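PDB 3GGM: amidohydrolase 3 domain-containing protein from Bacillus thuringiensis serovar konkukian, which probably hydrolyses carbon-nitrogen bonds other than peptide bonds as a full-length enzyme, of which this chain is only the N-terminal piece. Local coordinates for residues Ile52-Arg56 / Lys57-Pro61. Numbering follows the deposited sequence.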
loop_
_atom_site.group_PDB
_atom_site.type_symbol
_atom_site.label_atom_id
_atom_site.label_comp_id
_atom_site.label_asym_id
_atom_site.label_seq_id
_atom_site.Cartn_x
_atom_site.Cartn_y
_atom_site.Cartn_z
ATOM N N ILE A 52 7.725 -2.934 -20.488
ATOM C CA ILE A 52 6.431 -2.333 -20.215
ATOM C C ILE A 52 6.504 -0.815 -20.196
ATOM O O ILE A 52 7.169 -0.222 -19.347
ATOM C CB ILE A 52 5.874 -2.788 -18.850
ATOM C CG1 ILE A 52 5.719 -4.310 -18.823
ATOM C CG2 ILE A 52 4.543 -2.107 -18.585
ATOM C CD1 ILE A 52 5.179 -4.840 -17.510
ATOM N N ASP A 53 5.800 -0.199 -21.133
ATOM C CA ASP A 53 5.742 1.250 -21.222
ATOM C C ASP A 53 4.706 1.683 -20.186
ATOM O O ASP A 53 3.503 1.497 -20.388
ATOM C CB ASP A 53 5.297 1.669 -22.629
ATOM C CG ASP A 53 5.180 3.173 -22.778
ATOM O OD1 ASP A 53 5.189 3.875 -21.747
ATOM O OD2 ASP A 53 5.077 3.650 -23.929
ATOM N N LEU A 54 5.181 2.251 -19.080
ATOM C CA LEU A 54 4.319 2.698 -17.992
ATOM C C LEU A 54 3.400 3.881 -18.346
ATOM O O LEU A 54 2.525 4.249 -17.558
ATOM C CB LEU A 54 5.179 3.071 -16.775
ATOM C CG LEU A 54 5.943 1.902 -16.143
ATOM C CD1 LEU A 54 6.964 2.424 -15.140
ATOM C CD2 LEU A 54 4.948 0.939 -15.473
ATOM N N LYS A 55 3.620 4.484 -19.512
ATOM C CA LYS A 55 2.803 5.619 -19.952
ATOM C C LYS A 55 2.619 6.665 -18.852
ATOM O O LYS A 55 1.515 7.160 -18.626
ATOM C CB LYS A 55 1.443 5.116 -20.442
ATOM C CG LYS A 55 1.559 4.209 -21.659
ATOM C CD LYS A 55 0.198 3.895 -22.271
ATOM C CE LYS A 55 0.361 3.151 -23.581
ATOM N NZ LYS A 55 -0.957 2.715 -24.136
ATOM N N ARG A 56 3.726 6.986 -18.190
ATOM C CA ARG A 56 3.799 7.963 -17.107
ATOM C C ARG A 56 3.046 7.643 -15.827
ATOM O O ARG A 56 2.819 8.523 -15.003
ATOM C CB ARG A 56 3.429 9.363 -17.620
ATOM C CG ARG A 56 4.537 9.986 -18.503
ATOM C CD ARG A 56 5.706 10.517 -17.673
ATOM N NE ARG A 56 5.369 11.789 -17.020
ATOM C CZ ARG A 56 6.095 12.363 -16.066
ATOM N NH1 ARG A 56 7.212 11.788 -15.628
ATOM N NH2 ARG A 56 5.710 13.526 -15.552
ATOM N N LYS A 57 2.654 6.386 -15.659
ATOM C CA LYS A 57 1.990 5.959 -14.432
ATOM C C LYS A 57 3.108 5.827 -13.403
ATOM O O LYS A 57 4.272 5.637 -13.768
ATOM C CB LYS A 57 1.374 4.565 -14.578
ATOM C CG LYS A 57 0.241 4.419 -15.562
ATOM C CD LYS A 57 -0.180 2.955 -15.636
ATOM C CE LYS A 57 -1.381 2.763 -16.543
ATOM N NZ LYS A 57 -1.068 3.079 -17.961
ATOM N N ARG A 58 2.751 5.900 -12.125
ATOM C CA ARG A 58 3.722 5.728 -11.066
ATOM C C ARG A 58 3.835 4.236 -10.838
ATOM O O ARG A 58 2.818 3.551 -10.758
ATOM C CB ARG A 58 3.247 6.397 -9.775
ATOM C CG ARG A 58 4.169 6.123 -8.585
ATOM C CD ARG A 58 3.754 6.949 -7.360
ATOM N NE ARG A 58 3.847 8.389 -7.613
ATOM C CZ ARG A 58 4.987 9.052 -7.791
ATOM N NH1 ARG A 58 6.151 8.417 -7.748
ATOM N NH2 ARG A 58 4.963 10.358 -8.010
ATOM N N ALA A 59 5.057 3.720 -10.745
ATOM C CA ALA A 59 5.243 2.291 -10.508
ATOM C C ALA A 59 5.623 2.081 -9.038
ATOM O O ALA A 59 6.513 2.751 -8.516
ATOM C CB ALA A 59 6.328 1.741 -11.423
ATOM N N ILE A 60 4.934 1.162 -8.369
ATOM C CA ILE A 60 5.198 0.885 -6.961
ATOM C C ILE A 60 5.332 -0.628 -6.716
ATOM O O ILE A 60 4.599 -1.430 -7.295
ATOM C CB ILE A 60 4.051 1.453 -6.089
ATOM C CG1 ILE A 60 3.788 2.911 -6.479
ATOM C CG2 ILE A 60 4.424 1.388 -4.624
ATOM C CD1 ILE A 60 2.499 3.494 -5.913
ATOM N N PRO A 61 6.289 -1.038 -5.871
ATOM C CA PRO A 61 6.420 -2.479 -5.635
ATOM C C PRO A 61 5.144 -3.011 -4.967
ATOM O O PRO A 61 4.585 -2.361 -4.096
ATOM C CB PRO A 61 7.634 -2.571 -4.707
ATOM C CG PRO A 61 8.430 -1.317 -5.023
ATOM C CD PRO A 61 7.324 -0.287 -5.136
HETATM O O HOH W 1 1.036 1.043 -18.995
#
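The flat carbonyl of Leu-54 receives Lys-57 N from above its plane, 52° out of it, at an N to Leu-54 O distance of 2.9 Å. This bond closes a type I' beta turn, with phi and psi both positive at the central residues Lys-55 and Arg-56, as type I' requires. The Asp-53 carboxylate is likewise approached above its plane, 36° out: Lys-55 N lies 2.8 Å from Asp-53 OD1, an Asx turn that overlaps the start of the beta turn. OD1 also accepts from ND2 of Asn-10, in the link between strands 6-9 and 12-14.

Lys-57 lies alongside the same carbonyl, its CG 3.0 Å from Leu-54 O. A bend at the last torsion (chi4 66°) breaks its otherwise extended chain, and Lys-57 NZ reaches a water 3.1 Å away, which donates to Asp-53 O at 2.9 Å.

This N-terminal fragment of an amidohydrolase-family protein probably supplies part of its small beta domain; in it the turn links strand 50-53, parallel to 6-9, to strand 58-61, parallel to 12-14. Strand 58-61 also pairs with a second subunit, while Arg-58 NE salt-bridges Asp-65 of a third. Apolar contact across the turn comes from one Leu-54 branch: CD1 touches Ala-59 CB at 3.8 Å.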